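Local coordinates for outer membrane associated protein (Francisella tularensis subsp. tularensis, PDB 6U83) that is the OmpA-like domain of the outer membrane protein FopA1, holds a D-alanine in a pocket, and probably binds cell-wall peptidoglycan as its relatives do, at residues L28-F39 / C48-Y59. Residues are numbered along the deposited sequence; the frame is centred on the assembly and turned at random.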
ATOM      1  N   LEU A  28      18.771   2.007  -4.751  1.00 94.38           N
ATOM      2  CA  LEU A  28      17.557   1.434  -4.179  1.00 91.53           C
ATOM      3  C   LEU A  28      16.630   2.517  -3.629  1.00 92.79           C
ATOM      4  O   LEU A  28      17.092   3.585  -3.209  1.00 93.41           O
ATOM      5  CB  LEU A  28      17.912   0.455  -3.062  1.00 80.74           C
ATOM      6  CG  LEU A  28      18.448  -0.885  -3.557  1.00 80.50           C
ATOM      7  CD1 LEU A  28      19.020  -1.688  -2.410  1.00 86.38           C
ATOM      8  CD2 LEU A  28      17.343  -1.662  -4.253  1.00 77.34           C
ATOM      9  N   PRO A  29      15.316   2.262  -3.623  1.00 90.02           N
ATOM     10  CA  PRO A  29      14.363   3.285  -3.162  1.00 82.99           C
ATOM     11  C   PRO A  29      14.624   3.708  -1.721  1.00 83.17           C
ATOM     12  O   PRO A  29      14.837   2.877  -0.835  1.00 82.86           O
ATOM     13  CB  PRO A  29      12.997   2.601  -3.318  1.00 79.63           C
ATOM     14  CG  PRO A  29      13.275   1.171  -3.640  1.00 82.76           C
ATOM     15  CD  PRO A  29      14.635   1.114  -4.245  1.00 85.62           C
ATOM     16  N   ALA A  30      14.591   5.022  -1.497  1.00 79.58           N
ATOM     17  CA  ALA A  30      14.994   5.601  -0.220  1.00 81.93           C
ATOM     18  C   ALA A  30      14.072   5.170   0.912  1.00 80.63           C
ATOM     19  O   ALA A  30      12.849   5.312   0.825  1.00 91.20           O
ATOM     20  CB  ALA A  30      15.009   7.126  -0.317  1.00 85.73           C
ATOM     21  N   GLY A  31      14.666   4.666   1.988  1.00 79.00           N
ATOM     22  CA  GLY A  31      13.911   4.325   3.174  1.00 78.35           C
ATOM     23  C   GLY A  31      13.089   3.063   3.081  1.00 82.05           C
ATOM     24  O   GLY A  31      12.315   2.781   3.999  1.00 83.46           O
ATOM     25  N   ILE A  32      13.240   2.286   2.011  1.00 80.29           N
ATOM     26  CA  ILE A  32      12.447   1.086   1.778  1.00 77.81           C
ATOM     27  C   ILE A  32      13.380  -0.116   1.717  1.00 82.88           C
ATOM     28  O   ILE A  32      14.393  -0.082   1.010  1.00 86.93           O
ATOM     29  CB  ILE A  32      11.639   1.204   0.478  1.00 72.88           C
ATOM     30  CG1 ILE A  32      10.838   2.508   0.474  1.00 81.19           C
ATOM     31  CG2 ILE A  32      10.746   0.026   0.348  1.00 71.77           C
ATOM     32  CD1 ILE A  32      10.262   2.897  -0.892  1.00 76.66           C
ATOM     33  N   LYS A  33      13.035  -1.176   2.437  1.00 76.06           N
ATOM     34  CA  LYS A  33      13.858  -2.374   2.488  1.00 72.00           C
ATOM     35  C   LYS A  33      13.223  -3.477   1.654  1.00 71.72           C
ATOM     36  O   LYS A  33      12.038  -3.428   1.332  1.00 74.83           O
ATOM     37  CB  LYS A  33      14.041  -2.844   3.932  1.00 78.00           C
ATOM     38  CG  LYS A  33      14.347  -1.709   4.913  1.00 96.89           C
ATOM     39  CD  LYS A  33      15.540  -0.867   4.449  1.00108.15           C
ATOM     40  CE  LYS A  33      16.143  -0.044   5.585  1.00105.26           C
ATOM     41  NZ  LYS A  33      17.621  -0.261   5.655  1.00 96.03           N
ATOM     42  N   GLN A  34      14.025  -4.480   1.305  1.00 69.58           N
ATOM     43  CA  GLN A  34      13.536  -5.560   0.458  1.00 70.56           C
ATOM     44  C   GLN A  34      12.477  -6.378   1.186  1.00 71.21           C
ATOM     45  O   GLN A  34      12.587  -6.631   2.385  1.00 79.68           O
ATOM     46  CB  GLN A  34      14.692  -6.459   0.032  1.00 76.42           C
ATOM     47  CG  GLN A  34      14.276  -7.601  -0.878  1.00 73.80           C
ATOM     48  CD  GLN A  34      15.429  -8.520  -1.211  1.00 80.28           C
ATOM     49  OE1 GLN A  34      15.847  -9.327  -0.385  1.00 84.00           O
ATOM     50  NE2 GLN A  34      15.964  -8.390  -2.421  1.00 85.61           N
ATOM     51  N   CYS A  35      11.442  -6.792   0.453  1.00 71.95           N
ATOM     52  CA  CYS A  35      10.354  -7.553   1.056  1.00 78.15           C
ATOM     53  C   CYS A  35      10.850  -8.904   1.559  1.00 78.61           C
ATOM     54  O   CYS A  35      11.548  -9.625   0.845  1.00 77.38           O
ATOM     55  CB  CYS A  35       9.208  -7.770   0.061  1.00 86.10           C
ATOM     56  SG  CYS A  35       8.321  -6.288  -0.519  1.00 95.99           S
ATOM     57  N   GLU A  36      10.486  -9.235   2.793  1.00 85.43           N
ATOM     58  CA  GLU A  36      10.667 -10.561   3.359  1.00 95.25           C
ATOM     59  C   GLU A  36       9.575 -11.497   2.851  1.00 89.38           C
ATOM     60  O   GLU A  36       8.569 -11.069   2.286  1.00 98.58           O
ATOM     61  CB  GLU A  36      10.625 -10.491   4.885  1.00110.47           C
ATOM     62  CG  GLU A  36       9.346  -9.839   5.407  1.00123.68           C
ATOM     63  CD  GLU A  36       9.125 -10.035   6.901  1.00137.79           C
ATOM     64  OE1 GLU A  36      10.112 -10.287   7.631  1.00139.63           O
ATOM     65  OE2 GLU A  36       7.957  -9.942   7.344  1.00141.75           O
ATOM     66  N   GLY A  37       9.771 -12.791   3.066  1.00 86.63           N
ATOM     67  CA  GLY A  37       8.730 -13.740   2.729  1.00 95.00           C
ATOM     68  C   GLY A  37       7.441 -13.444   3.472  1.00101.42           C
ATOM     69  O   GLY A  37       7.465 -13.213   4.686  1.00103.09           O
ATOM     70  N   ASN A  38       6.314 -13.433   2.754  1.00104.89           N
ATOM     71  CA  ASN A  38       4.996 -13.160   3.339  1.00104.30           C
ATOM     72  C   ASN A  38       4.971 -11.818   4.064  1.00 98.94           C
ATOM     73  O   ASN A  38       4.602 -11.728   5.238  1.00102.62           O
ATOM     74  CB  ASN A  38       4.567 -14.285   4.279  1.00112.55           C
ATOM     75  CG  ASN A  38       3.613 -15.241   3.624  1.00128.21           C
ATOM     76  OD1 ASN A  38       2.997 -14.918   2.607  1.00134.82           O
ATOM     77  ND2 ASN A  38       3.471 -16.425   4.203  1.00136.15           N
ATOM     78  N   PHE A  39       5.368 -10.764   3.350  1.00 90.83           N
ATOM     79  CA  PHE A  39       5.501  -9.454   3.974  1.00 95.81           C
ATOM     80  C   PHE A  39       4.155  -8.849   4.365  1.00103.53           C
ATOM     81  O   PHE A  39       4.117  -7.920   5.178  1.00106.73           O
ATOM     82  CB  PHE A  39       6.237  -8.505   3.031  1.00 91.98           C
ATOM     83  CG  PHE A  39       5.417  -8.081   1.859  1.00102.40           C
ATOM     84  CD1 PHE A  39       4.599  -6.957   1.936  1.00107.07           C
ATOM     85  CD2 PHE A  39       5.447  -8.808   0.679  1.00110.86           C
ATOM     86  CE1 PHE A  39       3.823  -6.566   0.858  1.00106.32           C
ATOM     87  CE2 PHE A  39       4.679  -8.421  -0.410  1.00110.07           C
ATOM     88  CZ  PHE A  39       3.866  -7.296  -0.319  1.00108.17           C
ATOM     89  N   CYS A  48       7.818  -2.103   1.098  1.00 73.82           N
ATOM     90  CA  CYS A  48       9.030  -2.849   0.787  1.00 80.89           C
ATOM     91  C   CYS A  48       9.168  -2.984  -0.734  1.00 85.95           C
ATOM     92  O   CYS A  48       8.249  -2.651  -1.496  1.00 83.53           O
ATOM     93  CB  CYS A  48       9.033  -4.200   1.518  1.00 76.64           C
ATOM     94  SG  CYS A  48       7.642  -5.319   1.170  1.00 80.40           S
ATOM     95  N   TYR A  49      10.347  -3.445  -1.185  1.00 75.58           N
ATOM     96  CA  TYR A  49      10.635  -3.559  -2.616  1.00 73.15           C
ATOM     97  C   TYR A  49      11.047  -4.979  -2.988  1.00 72.22           C
ATOM     98  O   TYR A  49      11.621  -5.709  -2.177  1.00 76.60           O
ATOM     99  CB  TYR A  49      11.754  -2.574  -3.076  1.00 66.09           C
ATOM    100  CG  TYR A  49      13.146  -2.884  -2.547  1.00 73.85           C
ATOM    101  CD1 TYR A  49      13.940  -3.860  -3.133  1.00 73.67           C
ATOM    102  CD2 TYR A  49      13.670  -2.192  -1.463  1.00 80.44           C
ATOM    103  CE1 TYR A  49      15.200  -4.149  -2.643  1.00 83.21           C
ATOM    104  CE2 TYR A  49      14.928  -2.473  -0.967  1.00 76.63           C
ATOM    105  CZ  TYR A  49      15.686  -3.449  -1.561  1.00 82.81           C
ATOM    106  OH  TYR A  49      16.940  -3.738  -1.079  1.00 87.05           O
ATOM    107  N   THR A  50      10.763  -5.363  -4.236  1.00 71.88           N
ATOM    108  CA  THR A  50      11.414  -6.506  -4.866  1.00 74.11           C
ATOM    109  C   THR A  50      12.065  -6.049  -6.161  1.00 72.79           C
ATOM    110  O   THR A  50      11.636  -5.072  -6.781  1.00 75.10           O
ATOM    111  CB  THR A  50      10.461  -7.661  -5.188  1.00 74.71           C
ATOM    112  OG1 THR A  50       9.684  -7.320  -6.342  1.00 89.41           O
ATOM    113  CG2 THR A  50       9.542  -7.939  -4.022  1.00 69.02           C
ATOM    114  N   ILE A  51      13.106  -6.760  -6.563  1.00 69.55           N
ATOM    115  CA  ILE A  51      13.787  -6.497  -7.816  1.00 68.99           C
ATOM    116  C   ILE A  51      13.542  -7.681  -8.732  1.00 77.72           C
ATOM    117  O   ILE A  51      13.571  -8.837  -8.292  1.00 71.53           O
ATOM    118  CB  ILE A  51      15.293  -6.252  -7.606  1.00 74.74           C
ATOM    119  CG1 ILE A  51      15.510  -5.092  -6.635  1.00 75.50           C
ATOM    120  CG2 ILE A  51      15.975  -5.963  -8.930  1.00 74.62           C
ATOM    121  CD1 ILE A  51      16.917  -5.095  -6.033  1.00 76.33           C
ATOM    122  N   ASN A  52      13.264  -7.388 -10.001  1.00 91.96           N
ATOM    123  CA  ASN A  52      13.084  -8.392 -11.049  1.00 97.66           C
ATOM    124  C   ASN A  52      13.874  -7.864 -12.237  1.00 98.21           C
ATOM    125  O   ASN A  52      13.416  -6.974 -12.956  1.00 92.18           O
ATOM    126  CB  ASN A  52      11.612  -8.611 -11.375  1.00105.35           C
ATOM    127  CG  ASN A  52      10.848  -9.229 -10.215  1.00118.22           C
ATOM    128  OD1 ASN A  52      10.936 -10.438  -9.984  1.00129.03           O
ATOM    129  ND2 ASN A  52      10.096  -8.403  -9.475  1.00107.08           N
ATOM    130  N   GLY A  53      15.077  -8.399 -12.411  1.00111.34           N
ATOM    131  CA  GLY A  53      16.007  -7.879 -13.389  1.00117.33           C
ATOM    132  C   GLY A  53      16.603  -6.554 -12.963  1.00115.02           C
ATOM    133  O   GLY A  53      17.386  -6.484 -12.011  1.00121.78           O
ATOM    134  N   ASP A  54      16.234  -5.492 -13.679  1.00109.64           N
ATOM    135  CA  ASP A  54      16.657  -4.134 -13.368  1.00106.71           C
ATOM    136  C   ASP A  54      15.465  -3.241 -13.052  1.00 97.98           C
ATOM    137  O   ASP A  54      15.644  -2.034 -12.843  1.00 87.70           O
ATOM    138  CB  ASP A  54      17.470  -3.549 -14.528  1.00125.87           C
ATOM    139  CG  ASP A  54      18.986  -3.676 -14.324  1.00135.67           C
ATOM    140  OD1 ASP A  54      19.609  -2.727 -13.789  1.00134.24           O
ATOM    141  OD2 ASP A  54      19.562  -4.722 -14.703  1.00138.48           O
ATOM    142  N   ASP A  55      14.257  -3.806 -13.017  1.00 97.64           N
ATOM    143  CA  ASP A  55      13.052  -3.092 -12.624  1.00 96.03           C
ATOM    144  C   ASP A  55      12.760  -3.377 -11.157  1.00 91.33           C
ATOM    145  O   ASP A  55      12.805  -4.535 -10.721  1.00 91.06           O
ATOM    146  CB  ASP A  55      11.853  -3.502 -13.482  1.00108.46           C
ATOM    147  CG  ASP A  55      12.089  -3.297 -14.972  1.00124.76           C
ATOM    148  OD1 ASP A  55      11.111  -3.440 -15.743  1.00129.52           O
ATOM    149  OD2 ASP A  55      13.242  -3.014 -15.375  1.00128.15           O
ATOM    150  N   VAL A  56      12.458  -2.328 -10.399  1.00 81.03           N
ATOM    151  CA  VAL A  56      12.133  -2.449  -8.987  1.00 83.44           C
ATOM    152  C   VAL A  56      10.633  -2.230  -8.825  1.00 83.87           C
ATOM    153  O   VAL A  56      10.024  -1.453  -9.569  1.00 80.99           O
ATOM    154  CB  VAL A  56      12.962  -1.469  -8.126  1.00 77.26           C
ATOM    155  CG1 VAL A  56      12.674  -0.022  -8.495  1.00 76.55           C
ATOM    156  CG2 VAL A  56      12.719  -1.710  -6.646  1.00 71.13           C
ATOM    157  N   THR A  57      10.030  -2.956  -7.884  1.00 80.21           N
ATOM    158  CA  THR A  57       8.618  -2.817  -7.565  1.00 72.61           C
ATOM    159  C   THR A  57       8.486  -2.577  -6.074  1.00 74.17           C
ATOM    160  O   THR A  57       9.020  -3.352  -5.272  1.00 68.05           O
ATOM    161  CB  THR A  57       7.817  -4.059  -7.966  1.00 67.25           C
ATOM    162  OG1 THR A  57       8.015  -4.322  -9.359  1.00 70.20           O
ATOM    163  CG2 THR A  57       6.328  -3.835  -7.698  1.00 63.88           C
ATOM    164  N   VAL A  58       7.772  -1.514  -5.706  1.00 70.68           N
ATOM    165  CA  VAL A  58       7.567  -1.151  -4.314  1.00 72.13           C
ATOM    166  C   VAL A  58       6.127  -1.467  -3.953  1.00 65.76           C
ATOM    167  O   VAL A  58       5.205  -1.146  -4.707  1.00 67.20           O
ATOM    168  CB  VAL A  58       7.903   0.330  -4.052  1.00 70.70           C
ATOM    169  CG1 VAL A  58       7.659   0.679  -2.593  1.00 61.64           C
ATOM    170  CG2 VAL A  58       9.349   0.615  -4.401  1.00 72.25           C
ATOM    171  N   TYR A  59       5.940  -2.127  -2.821  1.00 64.84           N
ATOM    172  CA  TYR A  59       4.622  -2.437  -2.302  1.00 66.25           C
ATOM    173  C   TYR A  59       4.342  -1.598  -1.068  1.00 73.64           C
ATOM    174  O   TYR A  59       5.260  -1.213  -0.339  1.00 77.37           O
ATOM    175  CB  TYR A  59       4.501  -3.908  -1.931  1.00 67.30           C
ATOM    176  CG  TYR A  59       4.709  -4.811  -3.096  1.00 68.69           C
ATOM    177  CD1 TYR A  59       5.986  -5.193  -3.481  1.00 70.15           C
ATOM    178  CD2 TYR A  59       3.631  -5.286  -3.817  1.00 70.20           C
ATOM    179  CE1 TYR A  59       6.177  -6.031  -4.559  1.00 76.38           C
ATOM    180  CE2 TYR A  59       3.810  -6.118  -4.895  1.00 77.51           C
ATOM    181  CZ  TYR A  59       5.081  -6.488  -5.263  1.00 82.36           C
ATOM    182  OH  TYR A  59       5.249  -7.320  -6.343  1.00 97.32           O
TER
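A disulfide between Cys35 and Cys48 ties the segment 28-39 to the first strand of the beta-hairpin 48-59, with Cys35 SG and Cys48 SG 2.1 Å apart and a chi3 of 91°, close to the unstrained right angle. Beside this bond the backbones pair in parallel at Gln34 and Tyr49. Tyr49 N donates to Lys33 O, and Cys35 N donates to Tyr49 O at 2.8 Å with an N-H...O angle of 163°, so both backbone polar groups of Tyr49 are engaged by 28-39.

The Tyr49 ring fits into the bend of 28-39. Its CG lies between backbone N and carbonyl carbon (chi1 69°), which brings the ring against 28-39. Leu28 CD2 rests over one face, 4.0 Å from the ring centroid, while Gln34 CB lies over the opposite face, 3.9 Å from that centroid; both are CH-pi contacts. Ile32 O approaches the ring edge, near its plane, 3.1 Å from Tyr49 CE2. The type II turn from Pro29 to Ile32 brings two more apolar groups to the hairpin: Pro29 CG meets Val58 CG2, and Ile32 CD1 meets Val58 CG1 at 3.8 Å. Phe85 of helix 73-89 touches Pro29, Val56 and Val58, so the helix packs against this apolar side.

Beyond the disulfide, Phe39 turns its ring back so that Cys48 SG sits over one face, 3.9 Å from the centroid. Phe39 CZ also lies 3.8 Å from Tyr59 CB, and the two rings are oblique to each other.

Parallel pairing reinforced by a disulfide thus fastens the segment preceding the hairpin to its 48-52 strand, while strand 55-63 pairs antiparallel with strand 161-172 in this OmpA-like alpha/beta domain.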